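Local coordinates for protein amine oxidase (Emericella nidulans, PDB 3PGB) that probably oxidises primary amines, as a copper-dependent enzyme whose topaquinone cofactor is formed from one of its own tyrosines, at residues T92-A97 and K434-H439; V134-R139 and A147-G152. All blocks are in the same frame, centred on the assembly; numbering follows the deposited sequence.

Contacts 1 and 2 lie on the same side of the chain's centre, their own centres about 14 Å apart, and do not touch each other. Contact 1 is a small surface contact between a loop and a hairpin turn far along the sequence; its hydrogen bonds, from backbone N-H, hydroxyl and water, converge on a single glutamate carboxylate. Contact 2 is buried and local: two neighbouring strands pair through backbone hydrogen bonds, with aliphatic side chains on one face and an arginine and an aspartate on the other. Helix 73-84 is common to both, meeting T93 and E436 of contact 1 through F84, and V134 and V151 of contact 2 through V79, W82 and L83.

Contact 1 of 2, residues T92-A97 and K434-H439; sequences TTTENA and KDEETH
T94 and D435 bring the two backbones to within 5.6 Å, CA to CA; residues 94-96 have helical backbone angles without the regular helical bonds, and D435 and E436, both left-handed helical, form a beta turn close to type I' (III') between strands 426-434 and 437-451. E436 carries the contact. Its chain bends at chi2 (93°), and the carboxylate takes the backbone T94 N on the syn side of E436 OE1 at 2.9 Å. T94 OG1 gives its hydrogen to E436 OE2 at 2.8 Å, also syn though 30° out of the carboxylate plane. Threonine suits this place because its hydroxyl, beside its own N (chi1 -54°), lets one residue offer two donors to one carboxylate. A water bound to T92 O also donates to E436 OE2, and the three donors would help to stabilise the carboxylate's negative charge. The other threonine branch, T94 CG2, lies 3.6 Å from D435 OD1, while D435 OD2 forms a salt bridge with K434 NZ. Around the contact, which joins the loop after helix 73-84 to this hairpin, T93 and E436 touch F84 of that helix, and the E436 backbone is hydrogen-bonded to K781 of strand 776-781.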
loop_
_atom_site.group_PDB
_atom_site.type_symbol
_atom_site.label_atom_id
_atom_site.label_comp_id
_atom_site.label_asym_id
_atom_site.label_seq_id
_atom_site.Cartn_x
_atom_site.Cartn_y
_atom_site.Cartn_z
ATOM N N THR A 92 -42.424 11.903 -23.303
ATOM C CA THR A 92 -41.956 12.026 -24.682
ATOM C C THR A 92 -40.622 11.281 -24.833
ATOM O O THR A 92 -39.806 11.277 -23.910
ATOM C CB THR A 92 -41.739 13.503 -25.064
ATOM O OG1 THR A 92 -42.981 14.207 -24.991
ATOM C CG2 THR A 92 -41.164 13.635 -26.474
ATOM N N THR A 93 -40.406 10.659 -25.993
ATOM C CA THR A 93 -39.146 9.971 -26.270
ATOM C C THR A 93 -38.032 11.001 -26.415
ATOM O O THR A 93 -38.277 12.154 -26.789
ATOM C CB THR A 93 -39.201 9.116 -27.565
ATOM O OG1 THR A 93 -39.224 9.971 -28.718
ATOM C CG2 THR A 93 -40.424 8.198 -27.573
ATOM N N THR A 94 -36.809 10.570 -26.123
ATOM C CA THR A 94 -35.624 11.422 -26.212
ATOM C C THR A 94 -35.430 12.028 -27.601
ATOM O O THR A 94 -35.090 13.203 -27.722
ATOM C CB THR A 94 -34.357 10.629 -25.836
ATOM O OG1 THR A 94 -34.538 10.032 -24.545
ATOM C CG2 THR A 94 -33.132 11.542 -25.818
ATOM N N GLU A 95 -35.654 11.223 -28.637
ATOM C CA GLU A 95 -35.494 11.665 -30.030
ATOM C C GLU A 95 -36.430 12.834 -30.353
ATOM O O GLU A 95 -36.036 13.786 -31.031
ATOM C CB GLU A 95 -35.762 10.493 -30.989
ATOM C CG GLU A 95 -35.166 10.646 -32.392
ATOM C CD GLU A 95 -35.537 9.483 -33.316
ATOM O OE1 GLU A 95 -36.736 9.345 -33.651
ATOM O OE2 GLU A 95 -34.629 8.710 -33.705
ATOM N N ASN A 96 -37.665 12.750 -29.860
ATOM C CA ASN A 96 -38.651 13.822 -30.014
ATOM C C ASN A 96 -38.532 14.927 -28.963
ATOM O O ASN A 96 -39.086 16.008 -29.146
ATOM C CB ASN A 96 -40.069 13.244 -29.954
ATOM C CG ASN A 96 -40.370 12.308 -31.107
ATOM O OD1 ASN A 96 -39.960 12.553 -32.240
ATOM N ND2 ASN A 96 -41.104 11.236 -30.827
ATOM N N ALA A 97 -37.816 14.662 -27.871
ATOM C CA ALA A 97 -37.782 15.578 -26.727
ATOM C C ALA A 97 -36.819 16.742 -26.921
ATOM O O ALA A 97 -35.817 16.626 -27.622
ATOM C CB ALA A 97 -37.430 14.822 -25.448
ATOM N N LYS A 434 -30.034 4.244 -21.265
ATOM C CA LYS A 434 -30.235 5.678 -21.461
ATOM C C LYS A 434 -30.920 5.952 -22.800
ATOM O O LYS A 434 -30.681 5.254 -23.781
ATOM C CB LYS A 434 -28.917 6.464 -21.335
ATOM C CG LYS A 434 -28.108 6.673 -22.625
ATOM C CD LYS A 434 -27.025 7.737 -22.400
ATOM C CE LYS A 434 -26.069 7.886 -23.588
ATOM N NZ LYS A 434 -26.210 9.208 -24.278
ATOM N N ASP A 435 -31.778 6.965 -22.820
ATOM C CA ASP A 435 -32.414 7.433 -24.050
ATOM C C ASP A 435 -33.178 6.318 -24.768
ATOM O O ASP A 435 -33.024 6.126 -25.968
ATOM C CB ASP A 435 -31.368 8.070 -24.976
ATOM C CG ASP A 435 -30.530 9.132 -24.270
ATOM O OD1 ASP A 435 -31.068 9.834 -23.394
ATOM O OD2 ASP A 435 -29.330 9.265 -24.591
ATOM N N GLU A 436 -34.004 5.596 -24.014
ATOM C CA GLU A 436 -34.772 4.454 -24.529
ATOM C C GLU A 436 -33.893 3.444 -25.274
ATOM O O GLU A 436 -34.321 2.839 -26.263
ATOM C CB GLU A 436 -35.924 4.928 -25.427
ATOM C CG GLU A 436 -36.892 5.888 -24.743
ATOM C CD GLU A 436 -36.536 7.341 -24.968
ATOM O OE1 GLU A 436 -36.363 7.728 -26.146
ATOM O OE2 GLU A 436 -36.438 8.103 -23.979
ATOM N N GLU A 437 -32.667 3.269 -24.787
ATOM C CA GLU A 437 -31.682 2.395 -25.415
ATOM C C GLU A 437 -30.947 1.601 -24.344
ATOM O O GLU A 437 -30.743 2.095 -23.236
ATOM C CB GLU A 437 -30.656 3.220 -26.198
ATOM C CG GLU A 437 -31.207 4.053 -27.361
ATOM C CD GLU A 437 -30.218 5.112 -27.854
ATOM O OE1 GLU A 437 -29.361 5.569 -27.063
ATOM O OE2 GLU A 437 -30.295 5.491 -29.042
ATOM N N THR A 438 -30.554 0.374 -24.671
ATOM C CA THR A 438 -29.628 -0.366 -23.829
ATOM C C THR A 438 -28.271 -0.316 -24.488
ATOM O O THR A 438 -28.097 -0.760 -25.621
ATOM C CB THR A 438 -30.053 -1.808 -23.626
ATOM O OG1 THR A 438 -31.332 -1.821 -22.985
ATOM C CG2 THR A 438 -29.051 -2.565 -22.749
ATOM N N HIS A 439 -27.325 0.272 -23.769
ATOM C CA HIS A 439 -25.953 0.377 -24.213
ATOM C C HIS A 439 -25.207 -0.739 -23.507
ATOM O O HIS A 439 -25.277 -0.846 -22.284
ATOM C CB HIS A 439 -25.386 1.743 -23.818
ATOM C CG HIS A 439 -26.009 2.895 -24.548
ATOM N ND1 HIS A 439 -25.281 3.751 -25.347
ATOM C CD2 HIS A 439 -27.292 3.326 -24.606
ATOM C CE1 HIS A 439 -26.088 4.662 -25.863
ATOM N NE2 HIS A 439 -27.314 4.426 -25.430
HETATM O O HOH W 1 -38.241 9.760 -22.449
#

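Contact 2 of 2, residues V134-R139 and A147-G152; sequences VRLNNR and ADILVG
V134 lies side by side with I149, the two pointing the same way, and V134 CB packs 3.7 Å from I149 CG1. They belong to an antiparallel beta hairpin, strands 131-138 and 145-152, within a small antiparallel sheet. V134 with I149 and L136 with A147 are hydrogen-bonded pairs, and R135 with D148 between them is a non-hydrogen-bonded pair. V134 N reaches I149 O at 3.0 Å in an almost straight bond (174°). I149 N returns to V134 O at 2.9 Å.

V134, L136, A147 and I149 form an aliphatic patch on one face. I149 CG1 sits between its backbone N and carbonyl carbon (chi1 63°), and the chain ends in I149 CD1, which meets L136 CD1 at 3.8 Å, the two side chains crossing at about a right angle. A147 CB lies 4.2 Å from L136 CB, a small side chain beside a larger one. V134 CG2 also touches V151 CG2, and both valines reach helix 73-84, V134 on V79 and L83, V151 on W82 and L83. Beta-branched V134, I149 and V151 suit a strand because branching at CB favours extended backbone.

On the other face R135 and D148 are a buried polar pair. D148 OD1 is hydrogen-bonded to H660 and OD2 to H133, while the R135 guanidinium has its stronger partner in D361, so both groups, probably charged, have polar partners although buried. Between the two strands remains a long salt bridge, R135 NE to D148 OD2 at 3.5 Å. The planes of the guanidinium and the carboxylate stand 81° apart, with OD2 at the guanidinium edge, near its plane, and the same oxygen lies 3.1 Å from R135 CG.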
loop_
_atom_site.group_PDB
_atom_site.type_symbol
_atom_site.label_atom_id
_atom_site.label_comp_id
_atom_site.label_asym_id
_atom_site.label_seq_id
_atom_site.Cartn_x
_atom_site.Cartn_y
_atom_site.Cartn_z
ATOM N N VAL A 134 -37.651 3.543 -11.648
ATOM C CA VAL A 134 -37.657 4.452 -12.788
ATOM C C VAL A 134 -37.463 5.885 -12.313
ATOM O O VAL A 134 -37.949 6.263 -11.246
ATOM C CB VAL A 134 -38.958 4.323 -13.606
ATOM C CG1 VAL A 134 -39.011 5.377 -14.713
ATOM C CG2 VAL A 134 -39.071 2.931 -14.200
ATOM N N ARG A 135 -36.716 6.659 -13.098
ATOM C CA ARG A 135 -36.528 8.086 -12.863
ATOM C C ARG A 135 -37.035 8.882 -14.044
ATOM O O ARG A 135 -36.681 8.600 -15.191
ATOM C CB ARG A 135 -35.058 8.429 -12.672
ATOM C CG ARG A 135 -34.506 8.018 -11.338
ATOM C CD ARG A 135 -33.396 8.944 -10.875
ATOM N NE ARG A 135 -32.282 8.171 -10.339
ATOM C CZ ARG A 135 -31.128 7.947 -10.962
ATOM N NH1 ARG A 135 -30.871 8.457 -12.166
ATOM N NH2 ARG A 135 -30.207 7.206 -10.359
ATOM N N LEU A 136 -37.840 9.897 -13.752
ATOM C CA LEU A 136 -38.393 10.752 -14.784
ATOM C C LEU A 136 -37.796 12.141 -14.664
ATOM O O LEU A 136 -37.660 12.669 -13.563
ATOM C CB LEU A 136 -39.916 10.813 -14.654
ATOM C CG LEU A 136 -40.630 9.457 -14.673
ATOM C CD1 LEU A 136 -42.091 9.596 -14.244
ATOM C CD2 LEU A 136 -40.515 8.819 -16.048
ATOM N N ASN A 137 -37.418 12.719 -15.802
ATOM C CA ASN A 137 -37.017 14.119 -15.863
ATOM C C ASN A 137 -38.212 14.908 -16.357
ATOM O O ASN A 137 -38.510 14.921 -17.549
ATOM C CB ASN A 137 -35.813 14.297 -16.791
ATOM C CG ASN A 137 -35.161 15.669 -16.663
ATOM O OD1 ASN A 137 -35.635 16.536 -15.920
ATOM N ND2 ASN A 137 -34.067 15.872 -17.388
ATOM N N ASN A 138 -38.928 15.530 -15.430
ATOM C CA ASN A 138 -40.121 16.307 -15.769
ATOM C C ASN A 138 -39.779 17.761 -16.041
ATOM O O ASN A 138 -39.564 18.521 -15.108
ATOM C CB ASN A 138 -41.146 16.226 -14.639
ATOM C CG ASN A 138 -41.773 14.865 -14.530
ATOM O OD1 ASN A 138 -42.308 14.347 -15.503
ATOM N ND2 ASN A 138 -41.718 14.272 -13.341
ATOM N N ARG A 139 -39.725 18.137 -17.316
ATOM C CA ARG A 139 -39.415 19.512 -17.704
ATOM C C ARG A 139 -40.561 20.219 -18.440
ATOM O O ARG A 139 -40.368 21.288 -19.016
ATOM C CB ARG A 139 -38.131 19.548 -18.534
ATOM C CG ARG A 139 -36.900 19.113 -17.758
ATOM C CD ARG A 139 -35.623 19.404 -18.525
ATOM N NE ARG A 139 -35.354 18.407 -19.553
ATOM C CZ ARG A 139 -34.273 18.401 -20.323
ATOM N NH1 ARG A 139 -33.349 19.348 -20.191
ATOM N NH2 ARG A 139 -34.111 17.446 -21.230
ATOM N N ALA A 147 -38.043 12.557 -10.687
ATOM C CA ALA A 147 -39.022 11.762 -9.955
ATOM C C ALA A 147 -38.623 10.286 -9.881
ATOM O O ALA A 147 -38.621 9.592 -10.897
ATOM C CB ALA A 147 -40.398 11.908 -10.601
ATOM N N ASP A 148 -38.289 9.824 -8.676
ATOM C CA ASP A 148 -38.062 8.406 -8.416
ATOM C C ASP A 148 -39.402 7.692 -8.195
ATOM O O ASP A 148 -40.167 8.061 -7.297
ATOM C CB ASP A 148 -37.176 8.215 -7.176
ATOM C CG ASP A 148 -35.737 8.645 -7.402
ATOM O OD1 ASP A 148 -35.266 9.557 -6.688
ATOM O OD2 ASP A 148 -35.064 8.062 -8.278
ATOM N N ILE A 149 -39.677 6.669 -9.005
ATOM C CA ILE A 149 -40.910 5.870 -8.874
ATOM C C ILE A 149 -40.601 4.361 -8.906
ATOM O O ILE A 149 -39.502 3.963 -9.286
ATOM C CB ILE A 149 -41.950 6.236 -9.978
ATOM C CG1 ILE A 149 -41.414 5.910 -11.373
ATOM C CG2 ILE A 149 -42.293 7.709 -9.918
ATOM C CD1 ILE A 149 -42.395 6.194 -12.492
ATOM N N LEU A 150 -41.568 3.540 -8.494
ATOM C CA LEU A 150 -41.460 2.078 -8.586
ATOM C C LEU A 150 -42.464 1.545 -9.595
ATOM O O LEU A 150 -43.653 1.858 -9.503
ATOM C CB LEU A 150 -41.748 1.408 -7.242
ATOM C CG LEU A 150 -40.605 1.086 -6.280
ATOM C CD1 LEU A 150 -41.106 0.099 -5.221
ATOM C CD2 LEU A 150 -39.385 0.524 -6.995
ATOM N N VAL A 151 -41.995 0.728 -10.537
ATOM C CA VAL A 151 -42.877 0.084 -11.507
ATOM C C VAL A 151 -42.858 -1.428 -11.297
ATOM O O VAL A 151 -41.812 -2.073 -11.429
ATOM C CB VAL A 151 -42.473 0.415 -12.948
ATOM C CG1 VAL A 151 -43.340 -0.360 -13.935
ATOM C CG2 VAL A 151 -42.581 1.921 -13.193
ATOM N N GLY A 152 -44.016 -1.987 -10.960
ATOM C CA GLY A 152 -44.125 -3.416 -10.714
ATOM C C GLY A 152 -45.527 -3.843 -10.320
ATOM O O GLY A 152 -46.417 -3.003 -10.216
#